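Local structure of malate dehydrogenase (Entamoeba histolytica, 3I0P) at residues A[7-12]-A[342-347]. The protein probably catalyses the NAD-dependent interconversion of malate and oxaloacetate. Residues are numbered along the deposited sequence; the frame is centred on the assembly and turned at random.
Sequences KNVSID and DDLPLV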
ATOM      1  N   LYS A   7     -27.451 -13.839 -20.521  1.00 33.62           N
ATOM      2  CA  LYS A   7     -27.554 -13.484 -21.947  1.00 31.95           C
ATOM      3  C   LYS A   7     -26.308 -12.748 -22.440  1.00 30.52           C
ATOM      4  O   LYS A   7     -25.842 -11.796 -21.815  1.00 29.88           O
ATOM      5  CB  LYS A   7     -28.805 -12.640 -22.210  1.00 32.20           C
ATOM      6  CG  LYS A   7     -29.045 -12.307 -23.675  1.00 32.80           C
ATOM      7  CD  LYS A   7     -30.388 -11.601 -23.843  1.00 35.82           C
ATOM      8  CE  LYS A   7     -30.761 -11.403 -25.316  1.00 36.81           C
ATOM      9  NZ  LYS A   7     -31.085 -12.692 -25.996  1.00 37.29           N
ATOM     10  N   ASN A   8     -25.785 -13.200 -23.575  1.00 29.04           N
ATOM     11  CA  ASN A   8     -24.561 -12.652 -24.136  1.00 27.52           C
ATOM     12  C   ASN A   8     -24.804 -11.362 -24.903  1.00 26.86           C
ATOM     13  O   ASN A   8     -25.616 -11.313 -25.824  1.00 26.49           O
ATOM     14  CB  ASN A   8     -23.873 -13.684 -25.033  1.00 27.28           C
ATOM     15  CG  ASN A   8     -22.492 -13.245 -25.478  1.00 26.15           C
ATOM     16  OD1 ASN A   8     -22.332 -12.523 -26.469  1.00 24.43           O
ATOM     17  ND2 ASN A   8     -21.482 -13.681 -24.745  1.00 25.36           N
ATOM     18  N   VAL A   9     -24.088 -10.316 -24.504  1.00 26.16           N
ATOM     19  CA  VAL A   9     -24.120  -9.036 -25.206  1.00 25.58           C
ATOM     20  C   VAL A   9     -22.683  -8.645 -25.540  1.00 25.37           C
ATOM     21  O   VAL A   9     -21.786  -8.789 -24.699  1.00 25.55           O
ATOM     22  CB  VAL A   9     -24.777  -7.919 -24.348  1.00 25.44           C
ATOM     23  CG1 VAL A   9     -25.039  -6.698 -25.192  1.00 24.85           C
ATOM     24  CG2 VAL A   9     -26.070  -8.405 -23.716  1.00 24.79           C
ATOM     25  N   SER A  10     -22.458  -8.167 -26.759  1.00 24.80           N
ATOM     26  CA  SER A  10     -21.117  -7.757 -27.173  1.00 24.54           C
ATOM     27  C   SER A  10     -20.686  -6.493 -26.428  1.00 24.36           C
ATOM     28  O   SER A  10     -21.534  -5.671 -26.056  1.00 24.42           O
ATOM     29  CB  SER A  10     -21.060  -7.518 -28.684  1.00 24.35           C
ATOM     30  OG  SER A  10     -21.619  -6.260 -29.026  1.00 24.45           O
ATOM     31  N   ILE A  11     -19.376  -6.351 -26.221  1.00 23.85           N
ATOM     32  CA  ILE A  11     -18.789  -5.153 -25.610  1.00 23.41           C
ATOM     33  C   ILE A  11     -19.219  -3.872 -26.339  1.00 23.49           C
ATOM     34  O   ILE A  11     -19.627  -2.907 -25.699  1.00 23.08           O
ATOM     35  CB  ILE A  11     -17.227  -5.254 -25.536  1.00 23.47           C
ATOM     36  CG1 ILE A  11     -16.771  -6.344 -24.535  1.00 23.07           C
ATOM     37  CG2 ILE A  11     -16.589  -3.903 -25.255  1.00 22.31           C
ATOM     38  CD1 ILE A  11     -17.225  -6.165 -23.080  1.00 21.16           C
ATOM     39  N   ASP A  12     -19.141  -3.879 -27.671  1.00 23.76           N
ATOM     40  CA  ASP A  12     -19.570  -2.743 -28.485  1.00 23.98           C
ATOM     41  C   ASP A  12     -21.012  -2.329 -28.192  1.00 23.68           C
ATOM     42  O   ASP A  12     -21.279  -1.143 -28.029  1.00 23.89           O
ATOM     43  CB  ASP A  12     -19.403  -3.027 -29.983  1.00 24.48           C
ATOM     44  CG  ASP A  12     -17.937  -3.018 -30.440  1.00 26.45           C
ATOM     45  OD1 ASP A  12     -17.181  -2.066 -30.125  1.00 28.51           O
ATOM     46  OD2 ASP A  12     -17.546  -3.969 -31.150  1.00 28.23           O
ATOM     47  N   ASP A 342     -19.972 -10.495 -23.378  1.00 27.69           N
ATOM     48  CA  ASP A 342     -20.086 -10.558 -21.926  1.00 27.12           C
ATOM     49  C   ASP A 342     -21.412 -11.225 -21.562  1.00 26.84           C
ATOM     50  O   ASP A 342     -22.468 -10.846 -22.060  1.00 26.64           O
ATOM     51  CB  ASP A 342     -20.009  -9.128 -21.369  1.00 27.05           C
ATOM     52  CG  ASP A 342     -19.869  -9.067 -19.843  1.00 27.35           C
ATOM     53  OD1 ASP A 342     -19.717 -10.112 -19.167  1.00 26.97           O
ATOM     54  OD2 ASP A 342     -19.910  -7.932 -19.317  1.00 26.93           O
ATOM     55  N   ASP A 343     -21.351 -12.243 -20.718  1.00 26.87           N
ATOM     56  CA  ASP A 343     -22.551 -12.934 -20.279  1.00 27.07           C
ATOM     57  C   ASP A 343     -23.204 -12.201 -19.107  1.00 26.89           C
ATOM     58  O   ASP A 343     -22.770 -12.318 -17.962  1.00 26.87           O
ATOM     59  CB  ASP A 343     -22.226 -14.377 -19.904  1.00 27.23           C
ATOM     60  CG  ASP A 343     -21.734 -15.191 -21.082  1.00 28.66           C
ATOM     61  OD1 ASP A 343     -22.431 -15.278 -22.121  1.00 29.94           O
ATOM     62  OD2 ASP A 343     -20.639 -15.760 -20.963  1.00 30.82           O
ATOM     63  N   LEU A 344     -24.254 -11.450 -19.405  1.00 26.98           N
ATOM     64  CA  LEU A 344     -24.937 -10.636 -18.403  1.00 27.37           C
ATOM     65  C   LEU A 344     -26.114 -11.370 -17.769  1.00 28.03           C
ATOM     66  O   LEU A 344     -26.870 -12.056 -18.470  1.00 28.18           O
ATOM     67  CB  LEU A 344     -25.420  -9.321 -19.018  1.00 26.93           C
ATOM     68  CG  LEU A 344     -24.382  -8.473 -19.754  1.00 26.68           C
ATOM     69  CD1 LEU A 344     -25.013  -7.201 -20.295  1.00 24.87           C
ATOM     70  CD2 LEU A 344     -23.202  -8.157 -18.835  1.00 25.76           C
ATOM     71  N   PRO A 345     -26.274 -11.233 -16.437  1.00 28.60           N
ATOM     72  CA  PRO A 345     -27.447 -11.768 -15.744  1.00 28.69           C
ATOM     73  C   PRO A 345     -28.732 -11.207 -16.330  1.00 28.92           C
ATOM     74  O   PRO A 345     -28.704 -10.177 -17.009  1.00 28.71           O
ATOM     75  CB  PRO A 345     -27.272 -11.254 -14.317  1.00 28.69           C
ATOM     76  CG  PRO A 345     -25.808 -11.102 -14.159  1.00 28.98           C
ATOM     77  CD  PRO A 345     -25.303 -10.642 -15.493  1.00 28.60           C
ATOM     78  N   LEU A 346     -29.840 -11.897 -16.060  1.00 29.55           N
ATOM     79  CA  LEU A 346     -31.166 -11.536 -16.561  1.00 29.69           C
ATOM     80  C   LEU A 346     -31.645 -10.196 -16.014  1.00 29.22           C
ATOM     81  O   LEU A 346     -32.282  -9.419 -16.729  1.00 29.13           O
ATOM     82  CB  LEU A 346     -32.171 -12.619 -16.187  1.00 30.35           C
ATOM     83  CG  LEU A 346     -33.213 -12.967 -17.263  1.00 32.84           C
ATOM     84  CD1 LEU A 346     -32.679 -14.093 -18.194  1.00 32.77           C
ATOM     85  CD2 LEU A 346     -34.601 -13.329 -16.634  1.00 33.44           C
ATOM     86  N   VAL A 347     -31.331  -9.924 -14.749  1.00 28.80           N
ATOM     87  CA  VAL A 347     -31.666  -8.631 -14.138  1.00 28.20           C
ATOM     88  C   VAL A 347     -31.068  -7.463 -14.928  1.00 27.63           C
ATOM     89  O   VAL A 347     -31.736  -6.454 -15.128  1.00 27.78           O
ATOM     90  CB  VAL A 347     -31.307  -8.574 -12.605  1.00 28.34           C
ATOM     91  CG1 VAL A 347     -29.800  -8.696 -12.361  1.00 28.21           C
ATOM     92  CG2 VAL A 347     -31.867  -7.306 -11.959  1.00 28.40           C
TER
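A two-stranded antiparallel sheet joins the N-terminal strand 6-9 to strand 342-345 near the C-terminus, and shows how backbone pairing can tie remote parts of a sequence together. Lys7 and Leu344 form one hydrogen-bonded pair: Lys7 N reaches Leu344 O at 2.8 Å, in the plane of that carbonyl, while Leu344 N returns to Lys7 O at 2.9 Å from above its plane. Val9 and Asp342 form the other, with Asp342 N to Val9 O at 2.8 Å and Val9 N to Asp342 O at 3.0 Å. Each strand runs into a helix, 11-24 after Ser10 and 346-359 after Pro345, so the helices start from opposite ends of this small sheet, which is separate from the large mixed one. On the face bearing Val9 and Leu344, Val9 CG2 meets Leu344 CD1 at 3.8 Å, the side chains crossing at about a right angle; Ile14 and Ile349 from the two helices pack against both. The opposite face carries the non-hydrogen-bonded pair Asn8 and Asp343. Asn8 ND2 donates a nearly straight hydrogen bond to Asp343 OD1 at 3.2 Å and another to Phe340 O; OD1 lies in the amide plane, whereas ND2 approaches from above the carboxylate plane.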